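Local structure of methionine-binding protein (Coxiella burnetii, 3TQW) at residues I78-V83 with P196-V201; E14-E19 with K230-D235; K74-G79 with V203-K208; F82-G87 with D235-A240; E19-V24 with P223-A228. The protein binds methionine and probably serves as the periplasmic substrate-binding lipoprotein of an ABC transporter. One frame throughout, in Å; residues are numbered along the deposited sequence. Where two conformers were deposited one is given.

Interaction 1: residues I78-V83 with P196-V201; sequences IGKTFV and PYANVV. With MET (methionine), chain C.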
# COMPACT_ATOMS: atom_id res chain seq x y z
N ILE A 78 -4.50 5.08 -14.56
CA ILE A 78 -5.22 6.23 -15.10
C ILE A 78 -5.41 7.35 -14.08
O ILE A 78 -6.18 8.29 -14.30
CB ILE A 78 -6.57 5.83 -15.73
CG1 ILE A 78 -7.43 5.06 -14.73
CG2 ILE A 78 -6.32 5.00 -16.97
CD1 ILE A 78 -8.90 4.93 -15.17
N GLY A 79 -4.72 7.25 -12.95
CA GLY A 79 -4.78 8.30 -11.95
C GLY A 79 -4.45 7.86 -10.54
O GLY A 79 -4.58 6.68 -10.20
N LYS A 80 -4.03 8.81 -9.72
CA LYS A 80 -3.66 8.55 -8.33
C LYS A 80 -4.85 8.76 -7.40
O LYS A 80 -5.75 9.55 -7.69
CB LYS A 80 -2.50 9.46 -7.91
CG LYS A 80 -1.24 9.29 -8.74
CD LYS A 80 -0.17 10.28 -8.30
CE LYS A 80 1.08 10.19 -9.17
NZ LYS A 80 0.81 10.64 -10.57
N THR A 81 -4.85 8.05 -6.28
CA THR A 81 -5.92 8.18 -5.30
C THR A 81 -5.39 8.82 -4.02
O THR A 81 -5.60 10.01 -3.78
CB THR A 81 -6.52 6.80 -4.96
OG1 THR A 81 -5.48 5.91 -4.54
CG2 THR A 81 -7.19 6.22 -6.19
N PHE A 82 -4.70 8.03 -3.20
CA PHE A 82 -4.09 8.54 -1.99
C PHE A 82 -2.73 7.89 -1.81
O PHE A 82 -2.49 6.79 -2.30
CB PHE A 82 -4.95 8.21 -0.76
CG PHE A 82 -6.34 8.80 -0.81
CD1 PHE A 82 -6.62 9.99 -0.16
CD2 PHE A 82 -7.36 8.16 -1.49
CE1 PHE A 82 -7.88 10.53 -0.20
CE2 PHE A 82 -8.63 8.70 -1.53
CZ PHE A 82 -8.89 9.89 -0.89
N VAL A 83 -1.84 8.58 -1.11
CA VAL A 83 -0.63 7.94 -0.61
C VAL A 83 -0.86 7.60 0.86
O VAL A 83 -1.47 8.37 1.60
CB VAL A 83 0.61 8.83 -0.78
CG1 VAL A 83 0.42 10.17 -0.08
CG2 VAL A 83 1.86 8.12 -0.25
N PRO A 196 7.19 7.92 -3.76
CA PRO A 196 6.68 7.37 -5.02
C PRO A 196 5.53 6.37 -4.83
O PRO A 196 5.19 5.67 -5.78
CB PRO A 196 7.89 6.65 -5.60
CG PRO A 196 8.72 6.31 -4.42
CD PRO A 196 8.52 7.40 -3.42
N TYR A 197 4.92 6.33 -3.65
CA TYR A 197 3.97 5.25 -3.33
C TYR A 197 2.49 5.64 -3.27
O TYR A 197 1.71 4.98 -2.58
CB TYR A 197 4.39 4.54 -2.04
CG TYR A 197 5.79 3.99 -2.13
CD1 TYR A 197 6.83 4.53 -1.38
CD2 TYR A 197 6.09 2.95 -3.01
CE1 TYR A 197 8.12 4.03 -1.48
CE2 TYR A 197 7.37 2.45 -3.11
CZ TYR A 197 8.38 2.99 -2.35
OH TYR A 197 9.65 2.48 -2.46
N ALA A 198 2.10 6.67 -4.00
CA ALA A 198 0.69 6.98 -4.15
C ALA A 198 -0.00 5.79 -4.80
O ALA A 198 0.54 5.18 -5.71
CB ALA A 198 0.49 8.24 -5.00
N ASN A 199 -1.19 5.44 -4.31
CA ASN A 199 -1.94 4.36 -4.94
C ASN A 199 -2.64 4.85 -6.20
O ASN A 199 -2.84 6.06 -6.38
CB ASN A 199 -2.91 3.72 -3.96
CG ASN A 199 -2.20 2.86 -2.91
OD1 ASN A 199 -1.03 3.09 -2.59
ND2 ASN A 199 -2.90 1.86 -2.40
N VAL A 200 -3.00 3.92 -7.07
CA VAL A 200 -3.53 4.29 -8.37
C VAL A 200 -4.74 3.45 -8.74
O VAL A 200 -4.98 2.39 -8.16
CB VAL A 200 -2.46 4.13 -9.48
CG1 VAL A 200 -1.23 4.98 -9.15
CG2 VAL A 200 -2.08 2.67 -9.65
N VAL A 201 -5.49 3.95 -9.71
CA VAL A 201 -6.50 3.15 -10.36
C VAL A 201 -5.87 2.59 -11.63
O VAL A 201 -5.39 3.34 -12.48
CB VAL A 201 -7.74 3.97 -10.71
CG1 VAL A 201 -8.70 3.14 -11.55
CG2 VAL A 201 -8.43 4.46 -9.43
N MET C . -2.21 0.17 -0.12
CA MET C . -0.84 -0.34 -0.09
C MET C . 0.11 0.78 0.33
O MET C . -0.09 1.93 -0.07
CB MET C . -0.44 -0.89 -1.47
CG MET C . 0.95 -1.51 -1.56
SD MET C . 1.31 -2.12 -3.23
CE MET C . 0.12 -3.45 -3.33
OXT MET C . 1.07 0.58 1.08

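Interaction 2: residues E14-E19 with K230-D235; sequences ETQLME and KKIFGD. With MET (methionine), chain C.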
# COMPACT_ATOMS: atom_id res chain seq x y z
N GLU A 14 -9.64 0.04 2.63
CA GLU A 14 -9.71 0.60 1.28
C GLU A 14 -10.99 0.21 0.55
O GLU A 14 -11.47 0.93 -0.33
CB GLU A 14 -8.47 0.23 0.47
CG GLU A 14 -7.19 0.82 1.05
CD GLU A 14 -5.94 0.35 0.33
OE1 GLU A 14 -6.06 -0.29 -0.73
OE2 GLU A 14 -4.84 0.62 0.85
N THR A 15 -11.54 -0.94 0.90
CA THR A 15 -12.82 -1.36 0.37
C THR A 15 -13.93 -0.46 0.91
O THR A 15 -14.86 -0.12 0.19
CB THR A 15 -13.11 -2.84 0.67
OG1 THR A 15 -12.20 -3.65 -0.09
CG2 THR A 15 -14.54 -3.22 0.27
N GLN A 16 -13.81 -0.05 2.18
CA GLN A 16 -14.76 0.90 2.75
C GLN A 16 -14.69 2.22 1.99
O GLN A 16 -15.72 2.83 1.69
CB GLN A 16 -14.50 1.14 4.23
CG GLN A 16 -14.72 -0.08 5.10
CD GLN A 16 -14.48 0.19 6.57
OE1 GLN A 16 -13.88 -0.63 7.26
NE2 GLN A 16 -14.96 1.33 7.07
N LEU A 17 -13.48 2.66 1.70
CA LEU A 17 -13.29 3.88 0.93
C LEU A 17 -13.98 3.74 -0.42
O LEU A 17 -14.68 4.64 -0.88
CB LEU A 17 -11.79 4.18 0.75
CG LEU A 17 -11.49 5.50 0.04
CD1 LEU A 17 -11.87 6.66 0.94
CD2 LEU A 17 -10.03 5.58 -0.37
N MSE A 18 -13.78 2.59 -1.07
CA MSE A 18 -14.38 2.37 -2.38
C MSE A 18 -15.91 2.32 -2.30
O MSE A 18 -16.60 2.68 -3.25
CB MSE A 18 -13.84 1.10 -3.03
CG MSE A 18 -14.42 0.82 -4.42
SE MSE A 18 -13.99 2.18 -5.76
CE MSE A 18 -12.09 1.79 -5.98
N GLU A 19 -16.44 1.88 -1.16
CA GLU A 19 -17.90 1.85 -0.99
C GLU A 19 -18.46 3.26 -1.06
O GLU A 19 -19.54 3.48 -1.62
CB GLU A 19 -18.30 1.20 0.33
CG GLU A 19 -18.17 -0.32 0.38
CD GLU A 19 -19.30 -1.05 -0.32
OE1 GLU A 19 -20.24 -0.40 -0.83
OE2 GLU A 19 -19.24 -2.30 -0.37
N LYS A 230 -10.67 10.72 5.58
CA LYS A 230 -10.35 11.29 6.88
C LYS A 230 -10.88 10.44 8.03
O LYS A 230 -10.18 10.22 9.02
CB LYS A 230 -10.92 12.71 7.01
CG LYS A 230 -9.93 13.83 6.73
CD LYS A 230 -9.77 14.08 5.23
CE LYS A 230 -8.82 15.24 4.94
NZ LYS A 230 -8.60 15.45 3.47
N LYS A 231 -12.11 9.95 7.91
CA LYS A 231 -12.71 9.16 8.98
C LYS A 231 -12.06 7.78 9.09
O LYS A 231 -11.89 7.25 10.18
CB LYS A 231 -14.22 9.03 8.80
CG LYS A 231 -14.98 10.36 8.75
CD LYS A 231 -16.46 10.13 9.03
CE LYS A 231 -17.36 11.19 8.38
NZ LYS A 231 -16.74 12.53 8.26
N ILE A 232 -11.71 7.19 7.95
CA ILE A 232 -11.17 5.84 7.92
C ILE A 232 -9.67 5.81 8.23
O ILE A 232 -9.20 4.95 8.98
CB ILE A 232 -11.43 5.17 6.55
CG1 ILE A 232 -12.94 5.06 6.28
CG2 ILE A 232 -10.78 3.79 6.48
CD1 ILE A 232 -13.28 4.87 4.82
N PHE A 233 -8.92 6.76 7.67
CA PHE A 233 -7.46 6.74 7.73
C PHE A 233 -6.83 7.89 8.53
O PHE A 233 -5.63 7.86 8.83
CB PHE A 233 -6.87 6.77 6.31
CG PHE A 233 -7.25 5.59 5.47
CD1 PHE A 233 -6.57 4.39 5.58
CD2 PHE A 233 -8.28 5.68 4.54
CE1 PHE A 233 -6.92 3.29 4.80
CE2 PHE A 233 -8.63 4.60 3.75
CZ PHE A 233 -7.95 3.40 3.88
N GLY A 234 -7.63 8.90 8.85
CA GLY A 234 -7.09 10.10 9.47
C GLY A 234 -5.95 10.64 8.64
O GLY A 234 -6.01 10.64 7.40
N ASP A 235 -4.89 11.10 9.31
CA ASP A 235 -3.71 11.62 8.63
C ASP A 235 -2.93 10.53 7.88
O ASP A 235 -1.93 10.81 7.24
CB ASP A 235 -2.77 12.31 9.63
CG ASP A 235 -3.42 13.52 10.28
OD1 ASP A 235 -4.36 14.09 9.68
OD2 ASP A 235 -2.98 13.91 11.38
N MET C . -2.21 0.17 -0.12
CA MET C . -0.84 -0.34 -0.09
C MET C . 0.11 0.78 0.33
O MET C . -0.09 1.93 -0.07
CB MET C . -0.44 -0.89 -1.47
CG MET C . 0.95 -1.51 -1.56
SD MET C . 1.31 -2.12 -3.23
CE MET C . 0.12 -3.45 -3.33
OXT MET C . 1.07 0.58 1.08

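Interaction 3: residues K74-G79 with V203-K208; sequences KIVSIG and VREDDK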
# COMPACT_ATOMS: atom_id res chain seq x y z
N LYS A 74 -0.67 -6.22 -19.56
CA LYS A 74 -0.83 -4.94 -20.23
C LYS A 74 -1.83 -4.08 -19.46
O LYS A 74 -3.01 -4.02 -19.79
CB LYS A 74 -1.24 -5.14 -21.69
CG LYS A 74 -0.21 -5.93 -22.50
CD LYS A 74 -0.46 -5.84 -24.00
CE LYS A 74 -1.81 -6.44 -24.38
NZ LYS A 74 -1.89 -7.91 -24.13
N ILE A 75 -1.32 -3.42 -18.43
CA ILE A 75 -2.13 -2.64 -17.50
C ILE A 75 -1.46 -1.30 -17.29
O ILE A 75 -0.24 -1.21 -17.26
CB ILE A 75 -2.19 -3.34 -16.13
CG1 ILE A 75 -3.00 -4.63 -16.21
CG2 ILE A 75 -2.75 -2.40 -15.07
CD1 ILE A 75 -2.85 -5.53 -14.99
N VAL A 76 -2.26 -0.25 -17.14
CA VAL A 76 -1.73 1.09 -16.94
C VAL A 76 -2.50 1.82 -15.85
O VAL A 76 -3.66 1.50 -15.58
CB VAL A 76 -1.81 1.93 -18.24
CG1 VAL A 76 -0.93 1.32 -19.31
CG2 VAL A 76 -3.26 2.04 -18.72
N SER A 77 -1.86 2.80 -15.23
CA SER A 77 -2.53 3.67 -14.26
C SER A 77 -3.29 4.76 -15.01
O SER A 77 -2.78 5.30 -15.99
CB SER A 77 -1.52 4.31 -13.32
OG SER A 77 -2.12 5.36 -12.58
N ILE A 78 -4.50 5.08 -14.56
CA ILE A 78 -5.22 6.23 -15.10
C ILE A 78 -5.41 7.35 -14.08
O ILE A 78 -6.18 8.29 -14.30
CB ILE A 78 -6.57 5.83 -15.73
CG1 ILE A 78 -7.43 5.06 -14.73
CG2 ILE A 78 -6.32 5.00 -16.97
CD1 ILE A 78 -8.90 4.93 -15.17
N GLY A 79 -4.72 7.25 -12.95
CA GLY A 79 -4.78 8.30 -11.95
C GLY A 79 -4.45 7.86 -10.54
O GLY A 79 -4.58 6.68 -10.20
N VAL A 203 -6.14 0.05 -15.07
CA VAL A 203 -7.08 -0.54 -16.02
C VAL A 203 -6.29 -1.23 -17.13
O VAL A 203 -5.07 -1.05 -17.24
CB VAL A 203 -7.98 0.53 -16.67
CG1 VAL A 203 -8.74 1.31 -15.60
CG2 VAL A 203 -7.15 1.47 -17.53
N ARG A 204 -6.97 -2.03 -17.94
CA ARG A 204 -6.31 -2.64 -19.09
C ARG A 204 -5.88 -1.55 -20.08
O ARG A 204 -6.59 -0.56 -20.28
CB ARG A 204 -7.23 -3.66 -19.77
CG ARG A 204 -7.47 -4.92 -18.94
CD ARG A 204 -8.36 -5.91 -19.68
NE ARG A 204 -9.72 -5.41 -19.86
CZ ARG A 204 -10.67 -5.48 -18.93
NH1 ARG A 204 -10.42 -6.04 -17.76
NH2 ARG A 204 -11.88 -5.00 -19.18
N GLU A 205 -4.72 -1.75 -20.68
CA GLU A 205 -4.18 -0.82 -21.66
C GLU A 205 -5.22 -0.38 -22.69
O GLU A 205 -5.33 0.80 -23.01
CB GLU A 205 -2.97 -1.45 -22.37
CG GLU A 205 -2.63 -0.83 -23.71
CD GLU A 205 -2.15 0.60 -23.59
OE1 GLU A 205 -1.76 1.00 -22.48
OE2 GLU A 205 -2.17 1.32 -24.61
N ASP A 206 -5.98 -1.33 -23.22
CA ASP A 206 -6.99 -1.02 -24.23
C ASP A 206 -8.12 -0.13 -23.71
O ASP A 206 -8.85 0.48 -24.50
CB ASP A 206 -7.56 -2.30 -24.84
CG ASP A 206 -6.59 -2.97 -25.79
OD1 ASP A 206 -5.64 -2.30 -26.26
OD2 ASP A 206 -6.78 -4.17 -26.08
N ASP A 207 -8.27 -0.05 -22.39
CA ASP A 207 -9.37 0.71 -21.79
C ASP A 207 -8.94 2.04 -21.18
O ASP A 207 -9.71 2.66 -20.45
CB ASP A 207 -10.06 -0.11 -20.68
CG ASP A 207 -10.72 -1.37 -21.20
OD1 ASP A 207 -11.03 -1.43 -22.41
OD2 ASP A 207 -10.96 -2.29 -20.39
N LYS A 208 -7.72 2.48 -21.46
CA LYS A 208 -7.19 3.67 -20.78
C LYS A 208 -8.00 4.94 -21.03
O LYS A 208 -7.97 5.87 -20.22
CB LYS A 208 -5.72 3.90 -21.15
CG LYS A 208 -5.55 4.43 -22.55
CD LYS A 208 -4.11 4.85 -22.82
CE LYS A 208 -3.35 3.74 -23.51
NZ LYS A 208 -2.26 4.29 -24.37

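Interaction 4: residues F82-G87 with D235-A240; sequences FVYPMG and DGAIPA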
# COMPACT_ATOMS: atom_id res chain seq x y z
N PHE A 82 -4.70 8.03 -3.20
CA PHE A 82 -4.09 8.54 -1.99
C PHE A 82 -2.73 7.89 -1.81
O PHE A 82 -2.49 6.79 -2.30
CB PHE A 82 -4.95 8.21 -0.76
CG PHE A 82 -6.34 8.80 -0.81
CD1 PHE A 82 -6.62 9.99 -0.16
CD2 PHE A 82 -7.36 8.16 -1.49
CE1 PHE A 82 -7.88 10.53 -0.20
CE2 PHE A 82 -8.63 8.70 -1.53
CZ PHE A 82 -8.89 9.89 -0.89
N VAL A 83 -1.84 8.58 -1.11
CA VAL A 83 -0.63 7.94 -0.61
C VAL A 83 -0.86 7.60 0.86
O VAL A 83 -1.47 8.37 1.60
CB VAL A 83 0.61 8.83 -0.78
CG1 VAL A 83 0.42 10.17 -0.08
CG2 VAL A 83 1.86 8.12 -0.25
N TYR A 84 -0.38 6.43 1.27
CA TYR A 84 -0.59 5.94 2.63
C TYR A 84 0.77 5.72 3.28
O TYR A 84 1.30 4.61 3.25
CB TYR A 84 -1.37 4.62 2.63
CG TYR A 84 -2.73 4.68 1.96
CD1 TYR A 84 -3.84 5.16 2.65
CD2 TYR A 84 -2.90 4.23 0.65
CE1 TYR A 84 -5.10 5.20 2.05
CE2 TYR A 84 -4.16 4.27 0.04
CZ TYR A 84 -5.25 4.76 0.75
OH TYR A 84 -6.49 4.80 0.15
N PRO A 85 1.35 6.79 3.87
CA PRO A 85 2.71 6.69 4.41
C PRO A 85 2.88 5.49 5.33
O PRO A 85 2.15 5.35 6.31
CB PRO A 85 2.87 8.00 5.19
CG PRO A 85 2.01 8.96 4.43
CD PRO A 85 0.80 8.15 4.01
N MSE A 86 3.85 4.65 5.00
CA MSE A 86 4.09 3.40 5.73
C MSE A 86 4.74 3.64 7.09
O MSE A 86 5.67 4.45 7.22
CB MSE A 86 4.96 2.47 4.88
CG MSE A 86 5.44 1.22 5.61
SE MSE A 86 6.58 0.12 4.47
CE MSE A 86 5.20 -0.77 3.44
N GLY A 87 4.25 2.93 8.10
CA GLY A 87 4.77 3.08 9.45
C GLY A 87 5.62 1.91 9.90
O GLY A 87 5.53 0.81 9.34
N ASP A 235 -4.89 11.10 9.31
CA ASP A 235 -3.71 11.62 8.63
C ASP A 235 -2.93 10.53 7.88
O ASP A 235 -1.93 10.81 7.24
CB ASP A 235 -2.77 12.31 9.63
CG ASP A 235 -3.42 13.52 10.28
OD1 ASP A 235 -4.36 14.09 9.68
OD2 ASP A 235 -2.98 13.91 11.38
N GLY A 236 -3.41 9.29 7.97
CA GLY A 236 -2.73 8.16 7.35
C GLY A 236 -2.99 8.06 5.86
O GLY A 236 -2.37 7.24 5.18
N ALA A 237 -3.91 8.87 5.36
CA ALA A 237 -4.18 8.95 3.93
C ALA A 237 -4.04 10.39 3.45
O ALA A 237 -4.64 11.30 4.00
CB ALA A 237 -5.57 8.42 3.61
N ILE A 238 -3.24 10.58 2.41
CA ILE A 238 -3.02 11.89 1.83
C ILE A 238 -3.46 11.89 0.38
O ILE A 238 -2.97 11.10 -0.41
CB ILE A 238 -1.54 12.28 1.90
CG1 ILE A 238 -1.02 12.11 3.33
CG2 ILE A 238 -1.34 13.71 1.40
CD1 ILE A 238 0.45 12.29 3.45
N PRO A 239 -4.42 12.76 0.04
CA PRO A 239 -4.92 12.88 -1.33
C PRO A 239 -3.75 13.05 -2.30
O PRO A 239 -2.84 13.81 -2.02
CB PRO A 239 -5.77 14.15 -1.28
CG PRO A 239 -6.26 14.20 0.13
CD PRO A 239 -5.11 13.68 0.96
N ALA A 240 -3.78 12.32 -3.41
CA ALA A 240 -2.67 12.34 -4.35
C ALA A 240 -3.14 12.64 -5.77
O ALA A 240 -2.31 12.84 -6.66
CB ALA A 240 -1.91 11.01 -4.31
OXT ALA A 240 -4.33 12.68 -6.07
O HOH W 1 -0.47 5.71 6.47

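Interaction 5: residues E19-V24 with P223-A228; sequences EVAKQV and PAVLSA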
# COMPACT_ATOMS: atom_id res chain seq x y z
N GLU A 19 -16.44 1.88 -1.16
CA GLU A 19 -17.90 1.85 -0.99
C GLU A 19 -18.46 3.26 -1.06
O GLU A 19 -19.54 3.48 -1.62
CB GLU A 19 -18.30 1.20 0.33
CG GLU A 19 -18.17 -0.32 0.38
CD GLU A 19 -19.30 -1.05 -0.32
OE1 GLU A 19 -20.24 -0.40 -0.83
OE2 GLU A 19 -19.24 -2.30 -0.37
N VAL A 20 -17.75 4.22 -0.49
CA VAL A 20 -18.20 5.60 -0.54
C VAL A 20 -18.06 6.12 -1.97
O VAL A 20 -18.93 6.82 -2.48
CB VAL A 20 -17.42 6.49 0.45
CG1 VAL A 20 -17.84 7.96 0.28
CG2 VAL A 20 -17.66 6.03 1.88
N ALA A 21 -16.96 5.76 -2.62
CA ALA A 21 -16.75 6.18 -4.01
C ALA A 21 -17.86 5.62 -4.90
O ALA A 21 -18.32 6.29 -5.83
CB ALA A 21 -15.39 5.73 -4.50
N LYS A 22 -18.30 4.40 -4.60
CA LYS A 22 -19.37 3.76 -5.36
C LYS A 22 -20.69 4.51 -5.24
O LYS A 22 -21.45 4.62 -6.21
CB LYS A 22 -19.52 2.30 -4.90
CG LYS A 22 -20.88 1.65 -5.20
CD LYS A 22 -20.93 0.26 -4.55
CE LYS A 22 -22.34 -0.33 -4.56
NZ LYS A 22 -22.73 -0.78 -5.92
N GLN A 23 -20.96 5.03 -4.05
CA GLN A 23 -22.16 5.81 -3.82
C GLN A 23 -22.10 7.11 -4.61
O GLN A 23 -23.08 7.52 -5.23
CB GLN A 23 -22.33 6.13 -2.34
CG GLN A 23 -22.59 4.92 -1.46
CD GLN A 23 -22.29 5.21 0.00
OE1 GLN A 23 -21.72 4.38 0.71
NE2 GLN A 23 -22.67 6.41 0.45
N VAL A 24 -20.95 7.78 -4.55
CA VAL A 24 -20.74 9.00 -5.31
C VAL A 24 -20.90 8.72 -6.80
O VAL A 24 -21.54 9.49 -7.52
CB VAL A 24 -19.34 9.59 -5.04
CG1 VAL A 24 -18.99 10.69 -6.06
CG2 VAL A 24 -19.26 10.12 -3.61
N PRO A 223 -15.32 15.36 -2.79
CA PRO A 223 -15.37 15.80 -1.39
C PRO A 223 -15.81 14.67 -0.46
O PRO A 223 -15.20 14.48 0.59
CB PRO A 223 -16.41 16.92 -1.41
CG PRO A 223 -16.30 17.49 -2.79
CD PRO A 223 -16.00 16.31 -3.69
N ALA A 224 -16.85 13.93 -0.83
CA ALA A 224 -17.36 12.86 0.03
C ALA A 224 -16.33 11.76 0.28
O ALA A 224 -16.22 11.23 1.39
CB ALA A 224 -18.65 12.28 -0.54
N VAL A 225 -15.58 11.39 -0.76
CA VAL A 225 -14.55 10.37 -0.59
C VAL A 225 -13.38 10.90 0.25
O VAL A 225 -12.83 10.17 1.08
CB VAL A 225 -14.05 9.81 -1.94
CG1 VAL A 225 -12.83 8.92 -1.73
CG2 VAL A 225 -15.15 9.00 -2.61
N LEU A 226 -13.02 12.16 0.04
CA LEU A 226 -11.97 12.76 0.86
C LEU A 226 -12.40 12.81 2.32
O LEU A 226 -11.61 12.52 3.22
CB LEU A 226 -11.64 14.17 0.37
CG LEU A 226 -11.10 14.26 -1.05
CD1 LEU A 226 -10.94 15.71 -1.48
CD2 LEU A 226 -9.79 13.51 -1.15
N SER A 227 -13.65 13.18 2.55
CA SER A 227 -14.19 13.23 3.91
C SER A 227 -14.18 11.84 4.55
O SER A 227 -13.82 11.69 5.72
CB SER A 227 -15.60 13.82 3.90
OG SER A 227 -16.16 13.84 5.20
N ALA A 228 -14.55 10.82 3.77
CA ALA A 228 -14.53 9.44 4.27
C ALA A 228 -13.11 8.95 4.55
O ALA A 228 -12.87 8.23 5.51
CB ALA A 228 -15.23 8.51 3.30

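Interaction 1: residues I78-V83 with P196-V201
Thr-81 and Asn-199 form the tight middle of this antiparallel strand pair. Thr-81 N donates to Asn-199 O at 2.8 Å from above the carbonyl plane, and Asn-199 N answers with a straight bond (170°) of 2.7 Å to Phe-82 O. The hydroxyl of Thr-81 sits between its own backbone N and carbonyl carbon (chi1 55°), which brings OG1 to 3.4 Å from Asn-199 CB. From this tight part the Asn-199 side chain reaches into the pocket of the bound methionine. Toward Ile-78 the strands stay close: Ile-78 N reaches Val-201 O at 2.9 Å, and Val-201 N bonds Gly-79 O. Val-201 splits its methyls here, CG1 packing on Ile-78 CG1 at 3.9 Å while CG2 meets Thr-81 CG2, the Thr-81 and Val-201 side chains crossing at about a right angle. Helix 211-220 covers this buried face with Val-217 and Leu-220. The looser part is where Lys-80 meets Ala-198. Exposed Lys-80 lays its aliphatic part there, CD 3.9 Å from Ala-198 CB, before its ammonium leads off. The two strands are neighbours in a six-stranded mixed sheet whose strand order is that of type II periplasmic binding proteins.

Interaction 2: residues E14-E19 with K230-D235
Glu-14 touches Phe-233 with its aliphatic part: CG stands 3.9 Å from CZ at the tip of the ring, and the two side chains cross at about a right angle, with carboxylate and ring planes 51° apart. Beyond CG the chain is extended (chi2 175°), carrying CD away from the ring and onward to the ligand, where OE2 lies 2.8 Å from the amino N of the bound methionine. Glu-14 thus serves both the pocket and the packing. Gln-16, exposed, offers CB to Ile-232 CD1 at 4.0 Å. This is helix-on-helix packing within one lobe of the binding-protein fold, between the start of helix 13-29 and the last turn of helix 223-233. Leu-17 comes next and takes both partners: Ile-232 CD1 approaches its backbone N at 3.8 Å, while its CB lies at the edge of the Phe-233 ring, 4.4 Å from CE2. That ring is backed by its own neighbour: Ile-232 CG2 sits over one face, nearer its border than its centre. Tyr-84 also meets the Phe-233 ring and packs against Glu-14 and Leu-17. Past Phe-233, Gly-234 is the first residue to leave helical backbone angles, with positive phi (53°).

Interaction 3: residues K74-G79 with V203-K208
Val-76 and Val-203 face each other as an antiparallel hydrogen-bonded pair, Val-76 N to Val-203 O and Val-203 N to Val-76 O, each 2.9 Å long. The pairing of strands 75-83 and 198-204 of the six-stranded sheet runs on to Ile-75 with Arg-204; after Arg-204 the second chain winds into a short 3-10 turn, and Glu-205 N makes the last bond, to Lys-74 O at 3.0 Å, from above the carbonyl plane. Ile-78 and Val-203 carry the apolar contact, their side chains crossing at about a right angle. Ile-78 CD1 packs on Val-203 CG1 at 3.6 Å and its other branch, CG2, on Val-203 CG2 at 3.7 Å; Leu-213 of helix 211-220 touches both residues. Arg-204 points away from strand 75-83. It forms a salt bridge with Asp-207 across the turn, while its NH1 donates to the carbonyls of Val-53 and Leu-48. Val-76 lies against two charged residues through their different parts: its CG2 meets Lys-208 CB, and its CG1 lies 3.3 Å from Glu-205 OE1. A bend at chi2 (66°) turns the Glu-205 carboxylate back, and its second oxygen, OE2, pairs with Lys-208 NZ in a salt bridge of 3.0 Å.

Interaction 4: residues F82-G87 with D235-A240
Ile-238 lies at the apolar centre, side by side with Val-83 and pointing the same way. Its CD1 meets Pro-85 CG at 3.8 Å, Pro-85 lying crosswise to it. Two rings flank this centre. Phe-82 runs obliquely to Pro-239, with CD1 3.5 Å from Pro-239 N and the carbonyl carbon of Ile-238 at the ring edge; residues Val-225, Leu-226 and Ala-229 of helix 223-233 also pack on it. The Tyr-84 ring meets Ala-237, CE1 lying 3.6 Å from Ala-237 CB. Near the plane of the same ring, at its edge, comes Gly-236 O. Outside the side chains runs the backbone pairing. Val-83 N donates to Ile-238 O at 2.8 Å and Ile-238 N to Val-83 O at 2.9 Å. The polar edge ends in a water that donates to two carbonyls, Pro-85 O at 2.6 Å and Gly-236 O at 2.8 Å, bridging the chains where direct pairing has stopped. The C-terminal strand 238-239 thus edges one lobe's sheet just where strand 75-83 ends and the chain passes over to strand 87-89 of the other lobe. Tyr-84 on this linker lines the methionine pocket, an arrangement in keeping with the ligand cleft between the two lobes of periplasmic binding proteins.

Interaction 5: residues E19-V24 with P223-A228
Val-20, Ala-21 and Val-24 meet Ala-224, Val-225 and Ala-228. No aromatic ring takes part; the flat group touched is the peptide carbonyl of Ala-224, its O lying 3.8 Å from Val-20 CG1. All the rest is methyl against methyl or against backbone. The two helices run nearly antiparallel (164°), with the axes of the short segments 9.0 Å apart at closest. At Ala-21 the other helix reaches the backbone: Val-225 CG2 sits 3.5 Å from Ala-21 CA and 3.8 Å from its CB. That methyl is the branch of Val-225 anti to the carbonyl carbon, beside its own backbone N. Val-20 places its other methyl, CG2, on Ala-228 CB at 3.8 Å. One turn further along, Val-24 CG2 does the same with Ala-224 CB at 3.8 Å. The contact is thus built from valine methyls set against alanines, in both directions across the helix pair. Helix 211-220 closes one side of the pair, Leu-220 touching Ala-21 and Ala-219 touching Val-24, while Val-225 continues inward to Leu-17 of helix 13-29 and to Phe-82 on strand 75-83.

From the N terminus, helix 13-29 supplies the first segments of interactions 2 and 5; both close on helix 223-233, some 200 residues later, and interaction 5 is nested inside the loop of interaction 2. Interactions 1 and 3 start on strand 75-83 and close when strand 198-204 pairs with it, so both loops lie inside those helix closures, with the other lobe's sheet between their ends. Interaction 4 leaves the end of strand 75-83 for the C-terminal strand 238-239 and crosses interactions 2, 3 and 5. Phe-82 joins the sheet to the helix pair, while interactions 1, 2 and 4 converge on the bound methionine.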